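Local structure of uncharacterized protein PF1083 (Pyrococcus furiosus, 3NRN) at residues A8-G11 and G12-G16; K189-I192 and D193-R197. The protein is of unknown function but binds AMP in a Rossmann-type nucleotide site and is probably an oxidoreductase of the flavin-containing amine oxidase type. All blocks are in the same frame, centred on the assembly; numbering follows the deposited sequence.

Contact 1 of 2, residues A8-G11 and G12-G16. With AMP (adenosine monophosphate), chain B.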
ATOM      1  N   ALA A   8      -4.120  -8.406 -12.459  1.00 18.95           N
ATOM      2  CA  ALA A   8      -3.747  -7.070 -12.912  1.00 16.32           C
ATOM      3  C   ALA A   8      -3.839  -6.010 -11.815  1.00 25.83           C
ATOM      4  O   ALA A   8      -4.513  -4.985 -11.967  1.00 15.94           O
ATOM      5  CB  ALA A   8      -4.597  -6.666 -14.095  1.00 12.74           C
ATOM      6  N   GLY A   9      -3.164  -6.268 -10.705  1.00 21.83           N
ATOM      7  CA  GLY A   9      -3.151  -5.302  -9.625  1.00 24.54           C
ATOM      8  C   GLY A   9      -1.929  -4.425  -9.836  1.00 21.73           C
ATOM      9  O   GLY A   9      -1.216  -4.577 -10.836  1.00 18.34           O
ATOM     10  N   LEU A  10      -1.677  -3.510  -8.903  1.00 19.11           N
ATOM     11  CA  LEU A  10      -0.527  -2.623  -9.018  1.00 20.28           C
ATOM     12  C   LEU A  10       0.780  -3.400  -9.196  1.00 24.13           C
ATOM     13  O   LEU A  10       1.542  -3.138 -10.131  1.00 21.93           O
ATOM     14  CB  LEU A  10      -0.432  -1.719  -7.787  1.00 14.13           C
ATOM     15  CG  LEU A  10       0.744  -0.738  -7.846  1.00 19.98           C
ATOM     16  CD1 LEU A  10       0.564   0.209  -9.039  1.00 15.56           C
ATOM     17  CD2 LEU A  10       0.828   0.043  -6.533  1.00 19.77           C
ATOM     18  N   GLY A  11       1.041  -4.356  -8.304  1.00 12.93           N
ATOM     19  CA  GLY A  11       2.257  -5.137  -8.419  1.00 16.47           C
ATOM     20  C   GLY A  11       2.387  -5.835  -9.774  1.00 22.67           C
ATOM     21  O   GLY A  11       3.438  -5.776 -10.413  1.00 18.87           O
ATOM     22  N   GLY A  12       1.321  -6.500 -10.212  1.00 20.51           N
ATOM     23  CA  GLY A  12       1.360  -7.199 -11.490  1.00 14.30           C
ATOM     24  C   GLY A  12       1.614  -6.264 -12.667  1.00 23.65           C
ATOM     25  O   GLY A  12       2.430  -6.562 -13.538  1.00 18.74           O
ATOM     26  N   LEU A  13       0.904  -5.136 -12.697  1.00 20.01           N
ATOM     27  CA  LEU A  13       1.053  -4.157 -13.776  1.00 19.72           C
ATOM     28  C   LEU A  13       2.433  -3.483 -13.766  1.00 18.18           C
ATOM     29  O   LEU A  13       2.975  -3.167 -14.824  1.00 18.00           O
ATOM     30  CB  LEU A  13      -0.064  -3.110 -13.688  1.00 16.82           C
ATOM     31  CG  LEU A  13      -1.465  -3.703 -13.916  1.00 14.82           C
ATOM     32  CD1 LEU A  13      -2.539  -2.663 -13.609  1.00 12.60           C
ATOM     33  CD2 LEU A  13      -1.572  -4.201 -15.358  1.00 14.34           C
ATOM     34  N   LEU A  14       3.002  -3.273 -12.580  1.00 16.40           N
ATOM     35  CA  LEU A  14       4.334  -2.667 -12.485  1.00 14.63           C
ATOM     36  C   LEU A  14       5.353  -3.636 -13.091  1.00 15.84           C
ATOM     37  O   LEU A  14       6.190  -3.247 -13.902  1.00 18.05           O
ATOM     38  CB  LEU A  14       4.707  -2.373 -11.013  1.00 20.32           C
ATOM     39  CG  LEU A  14       4.020  -1.172 -10.337  1.00 23.74           C
ATOM     40  CD1 LEU A  14       4.249  -1.182  -8.832  1.00  9.77           C
ATOM     41  CD2 LEU A  14       4.564   0.126 -10.946  1.00 17.40           C
ATOM     42  N   ALA A  15       5.273  -4.904 -12.694  1.00 16.16           N
ATOM     43  CA  ALA A  15       6.190  -5.916 -13.204  1.00 21.68           C
ATOM     44  C   ALA A  15       6.024  -6.099 -14.712  1.00 22.05           C
ATOM     45  O   ALA A  15       7.012  -6.175 -15.446  1.00 19.60           O
ATOM     46  CB  ALA A  15       5.955  -7.229 -12.490  1.00 18.56           C
ATOM     47  N   GLY A  16       4.774  -6.171 -15.163  1.00 21.45           N
ATOM     48  CA  GLY A  16       4.504  -6.347 -16.579  1.00 21.56           C
ATOM     49  C   GLY A  16       5.039  -5.190 -17.404  1.00 21.60           C
ATOM     50  O   GLY A  16       5.592  -5.376 -18.491  1.00 25.03           O
TER
HETATM   51  P   AMP B 422      -4.660  -6.617  -6.003  1.00 33.43           P
HETATM   52  O1P AMP B 422      -3.208  -7.030  -6.142  1.00 37.72           O
HETATM   53  O2P AMP B 422      -5.306  -7.421  -4.877  1.00 33.19           O
HETATM   54  O3P AMP B 422      -4.888  -5.158  -6.010  1.00 25.91           O
HETATM   55  O5' AMP B 422      -5.228  -7.272  -7.346  1.00 28.88           O
HETATM   56  C5' AMP B 422      -4.871  -8.618  -7.679  1.00 25.24           C
HETATM   57  C4' AMP B 422      -5.647  -8.864  -8.965  1.00 23.73           C
HETATM   58  O4' AMP B 422      -5.747 -10.260  -9.263  1.00 22.41           O
HETATM   59  C3' AMP B 422      -7.068  -8.324  -8.957  1.00 23.99           C
HETATM   60  O3' AMP B 422      -7.129  -7.473 -10.119  1.00 26.30           O
HETATM   61  C2' AMP B 422      -7.924  -9.601  -9.095  1.00 25.52           C
HETATM   62  O2' AMP B 422      -9.167  -9.460  -9.811  1.00 25.78           O
HETATM   63  C1' AMP B 422      -6.973 -10.489  -9.877  1.00 22.64           C
HETATM   64  N9  AMP B 422      -7.135 -11.939  -9.652  1.00 26.61           N
HETATM   65  C8  AMP B 422      -7.387 -12.576  -8.478  1.00 25.49           C
HETATM   66  N7  AMP B 422      -7.377 -13.921  -8.676  1.00 24.83           N
HETATM   67  C5  AMP B 422      -7.042 -14.137  -9.956  1.00 25.92           C
HETATM   68  C6  AMP B 422      -6.872 -15.337 -10.785  1.00 26.18           C
HETATM   69  N6  AMP B 422      -7.058 -16.558 -10.211  1.00 25.74           N
HETATM   70  N1  AMP B 422      -6.530 -15.139 -12.082  1.00 25.33           N
HETATM   71  C2  AMP B 422      -6.315 -13.878 -12.596  1.00 23.68           C
HETATM   72  N3  AMP B 422      -6.510 -12.723 -11.909  1.00 21.17           N
HETATM   73  C4  AMP B 422      -6.874 -12.826 -10.607  1.00 24.54           C

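Contact 2 of 2, residues K189-I192 and D193-R197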
ATOM      1  N   LYS A 189      -6.262   5.571 -10.319  1.00 26.35           N
ATOM      2  CA  LYS A 189      -6.437   5.161 -11.710  1.00 27.61           C
ATOM      3  C   LYS A 189      -5.419   5.782 -12.666  1.00 27.68           C
ATOM      4  O   LYS A 189      -5.095   5.192 -13.707  1.00 27.78           O
ATOM      5  CB  LYS A 189      -7.854   5.489 -12.190  1.00 26.81           C
ATOM      6  CG  LYS A 189      -8.220   4.824 -13.526  1.00 24.91           C
ATOM      7  CD  LYS A 189      -9.714   4.971 -13.840  1.00 34.70           C
ATOM      8  CE  LYS A 189     -10.091   4.293 -15.159  1.00 27.89           C
ATOM      9  NZ  LYS A 189      -9.309   4.846 -16.303  1.00 22.81           N
ATOM     10  N   ALA A 190      -4.910   6.962 -12.319  1.00 18.25           N
ATOM     11  CA  ALA A 190      -3.936   7.635 -13.177  1.00 30.39           C
ATOM     12  C   ALA A 190      -2.724   6.731 -13.370  1.00 29.33           C
ATOM     13  O   ALA A 190      -2.179   6.620 -14.464  1.00 22.25           O
ATOM     14  CB  ALA A 190      -3.508   8.958 -12.558  1.00 28.42           C
ATOM     15  N   VAL A 191      -2.315   6.071 -12.298  1.00 23.28           N
ATOM     16  CA  VAL A 191      -1.174   5.177 -12.365  1.00 21.98           C
ATOM     17  C   VAL A 191      -1.496   3.946 -13.210  1.00 15.00           C
ATOM     18  O   VAL A 191      -0.698   3.513 -14.046  1.00 20.63           O
ATOM     19  CB  VAL A 191      -0.772   4.740 -10.952  1.00 19.75           C
ATOM     20  CG1 VAL A 191       0.257   3.623 -11.014  1.00 19.59           C
ATOM     21  CG2 VAL A 191      -0.220   5.939 -10.202  1.00 19.88           C
ATOM     22  N   ILE A 192      -2.675   3.389 -12.983  1.00 18.46           N
ATOM     23  CA  ILE A 192      -3.112   2.210 -13.699  1.00 23.30           C
ATOM     24  C   ILE A 192      -3.179   2.463 -15.201  1.00 25.05           C
ATOM     25  O   ILE A 192      -2.733   1.633 -15.991  1.00 26.64           O
ATOM     26  CB  ILE A 192      -4.499   1.758 -13.207  1.00 21.73           C
ATOM     27  CG1 ILE A 192      -4.458   1.502 -11.694  1.00 23.80           C
ATOM     28  CG2 ILE A 192      -4.943   0.527 -13.981  1.00 22.79           C
ATOM     29  CD1 ILE A 192      -3.450   0.449 -11.246  1.00 19.72           C
ATOM     30  N   ASP A 193      -3.734   3.609 -15.592  1.00 28.93           N
ATOM     31  CA  ASP A 193      -3.854   3.945 -17.013  1.00 22.67           C
ATOM     32  C   ASP A 193      -2.485   4.023 -17.684  1.00 18.45           C
ATOM     33  O   ASP A 193      -2.310   3.578 -18.819  1.00 26.72           O
ATOM     34  CB  ASP A 193      -4.605   5.272 -17.195  1.00 22.54           C
ATOM     35  CG  ASP A 193      -6.073   5.174 -16.795  1.00 33.32           C
ATOM     36  OD1 ASP A 193      -6.667   4.081 -16.926  1.00 31.92           O
ATOM     37  OD2 ASP A 193      -6.643   6.200 -16.365  1.00 34.00           O
ATOM     38  N   GLU A 194      -1.508   4.579 -16.980  1.00 21.45           N
ATOM     39  CA  GLU A 194      -0.164   4.686 -17.533  1.00 18.26           C
ATOM     40  C   GLU A 194       0.529   3.329 -17.667  1.00 24.99           C
ATOM     41  O   GLU A 194       1.201   3.073 -18.666  1.00 26.10           O
ATOM     42  CB  GLU A 194       0.681   5.639 -16.681  1.00 22.74           C
ATOM     43  CG  GLU A 194       0.480   7.103 -17.045  1.00 25.62           C
ATOM     44  CD  GLU A 194       0.970   7.414 -18.460  1.00 24.26           C
ATOM     45  OE1 GLU A 194       2.189   7.620 -18.644  1.00 35.33           O
ATOM     46  OE2 GLU A 194       0.137   7.434 -19.388  1.00 24.79           O
ATOM     47  N   LEU A 195       0.366   2.455 -16.676  1.00 22.32           N
ATOM     48  CA  LEU A 195       0.994   1.138 -16.751  1.00 19.62           C
ATOM     49  C   LEU A 195       0.376   0.322 -17.885  1.00 17.29           C
ATOM     50  O   LEU A 195       1.076  -0.422 -18.573  1.00 20.55           O
ATOM     51  CB  LEU A 195       0.855   0.390 -15.413  1.00 19.67           C
ATOM     52  CG  LEU A 195       1.576   1.033 -14.215  1.00 14.55           C
ATOM     53  CD1 LEU A 195       1.323   0.225 -12.955  1.00 13.84           C
ATOM     54  CD2 LEU A 195       3.087   1.129 -14.496  1.00 16.48           C
ATOM     55  N   GLU A 196      -0.935   0.460 -18.069  1.00 21.18           N
ATOM     56  CA  GLU A 196      -1.641  -0.247 -19.137  1.00 25.35           C
ATOM     57  C   GLU A 196      -1.133   0.230 -20.499  1.00 27.12           C
ATOM     58  O   GLU A 196      -0.911  -0.574 -21.411  1.00 23.54           O
ATOM     59  CB  GLU A 196      -3.157  -0.001 -19.036  1.00 27.03           C
ATOM     60  CG  GLU A 196      -3.949  -0.488 -20.252  1.00 29.60           C
ATOM     61  CD  GLU A 196      -5.457  -0.348 -20.077  1.00 37.92           C
ATOM     62  OE1 GLU A 196      -5.927   0.752 -19.730  1.00 35.68           O
ATOM     63  OE2 GLU A 196      -6.179  -1.341 -20.291  1.00 48.55           O
ATOM     64  N   ARG A 197      -0.948   1.539 -20.634  1.00 21.39           N
ATOM     65  CA  ARG A 197      -0.458   2.102 -21.889  1.00 24.70           C
ATOM     66  C   ARG A 197       0.951   1.607 -22.193  1.00 28.87           C
ATOM     67  O   ARG A 197       1.265   1.264 -23.330  1.00 33.41           O
ATOM     68  CB  ARG A 197      -0.443   3.634 -21.821  1.00 22.39           C
ATOM     69  CG  ARG A 197       0.338   4.303 -22.959  1.00 26.19           C
ATOM     70  CD  ARG A 197       0.470   5.808 -22.750  1.00 28.07           C
ATOM     71  NE  ARG A 197       1.422   6.149 -21.693  1.00 32.47           N
ATOM     72  CZ  ARG A 197       2.736   5.960 -21.776  1.00 26.94           C
ATOM     73  NH1 ARG A 197       3.266   5.428 -22.868  1.00 29.82           N
ATOM     74  NH2 ARG A 197       3.530   6.312 -20.772  1.00 27.43           N
TER

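Contact 1 of 2, residues A8-G11 and G12-G16
L10 and L14 meet one turn apart at the start of helix 10-21, the first helix of a Rossmann-type beta-alpha-beta unit whose glycines G7, G9 and G12 fit the GxGxxG dinucleotide-binding pattern. The chain leaves strand 2-6, passes through A8 and enters the helix with G9 at the N-cap position. The carbonyl of G9 takes the first of the three i to i+4 bonds that pass from residues 13-15 back to 9-11, with L13 N 2.9 Å from G9 O and a nearly straight N-H...O angle of 169°. L14 N on L10 O and A15 N on G11 O continue the helical pattern.

Three leucines carry the side-chain contacts. L10 has CG anti to its own N (chi1 -179°), which swings the branch along the helix until L10 CG lies 3.7 Å from L14 CD1. L10 CD1 rests at similar range on both CG and CD1 of L14. L13 and L14 take the other choice, CG beside the backbone N, and each bends back over a carbonyl of the preceding turn: L13 CG is 3.2 Å from G9 O, and L14 CG sits over L10 O. From there L13 splits its methyls, CD1 reaching A8 O at 3.5 Å and CD2 touching A8 CB at 4.1 Å. L195 of helix 188-200 packs against all three leucines.

AMP lies against the glycine turn. A8 N is hydrogen-bonded to E30, a residue that also binds the nucleotide, and a beta carbon on G9 would run into the phosphate oxygen O1P. Bare backbone therefore faces the ligand here, with G9 CA 3.7 Å from AMP O5' and A8 N 3.8 Å from AMP C4'.

Contact 2 of 2, residues K189-I192 and D193-R197
K189 reaches forward one turn to D193 along helix 188-200. Starting at CB, the lysine sends CG anti to the backbone N (chi1 -167°), and there CG already lies 3.5 Å from D193 OD2. CD runs on past the same oxygen at 4.2 Å, and CE comes within 3.9 Å of D193 OD1. The chain is extended as far as CE, then bends at chi4 (-58°) to bring NZ round onto the carboxylate. NZ makes a salt bridge with D193, 2.8 Å to OD1 through that oxygen's syn lone pair, plus a weak bond to OD2. D193 N in turn bonds K189 O at 2.8 Å, so backbone and side chains both join the pair. With K189 cut back to an alanine, the D193 carboxylate is likely to lose its charge partner and to turn more freely.

On another face, R197 grips E194 side-on: NE meets OE2 and NH2 meets OE1, both in the guanidinium plane but above the carboxylate plane. E194 OE1 also accepts from the backbone N of K75, and R197 NH1 has a second salt bridge to E201. Inward, V191 CG1 and L195 CD1 touch at 4.1 Å, side by side. Charged pairs outside and aliphatic residues against helix 10-21 are the marks of an amphipathic helix, here packed on the Rossmann-type nucleotide-binding unit.

Contact 1 comes first along the chain, at the start of helix 10-21, and contact 2 follows much later on helix 188-200; their centres are about 10 Å apart. The helices meet through leucines, V191 and I192: L13 CB lies 3.7 Å from L195 CD1, L14 CD2 is 3.8 Å from the same methyl, and L10 CD1 reaches V191 CG1 at 4.0 Å. Helix 10-21 connects strands 2-6 and 25-29 of the five-stranded parallel sheet. Contact 1 touches AMP directly, whereas in contact 2 the I192 side chain remains about 8 Å from it. Residues distant in sequence thus pack behind the nucleotide-binding turn.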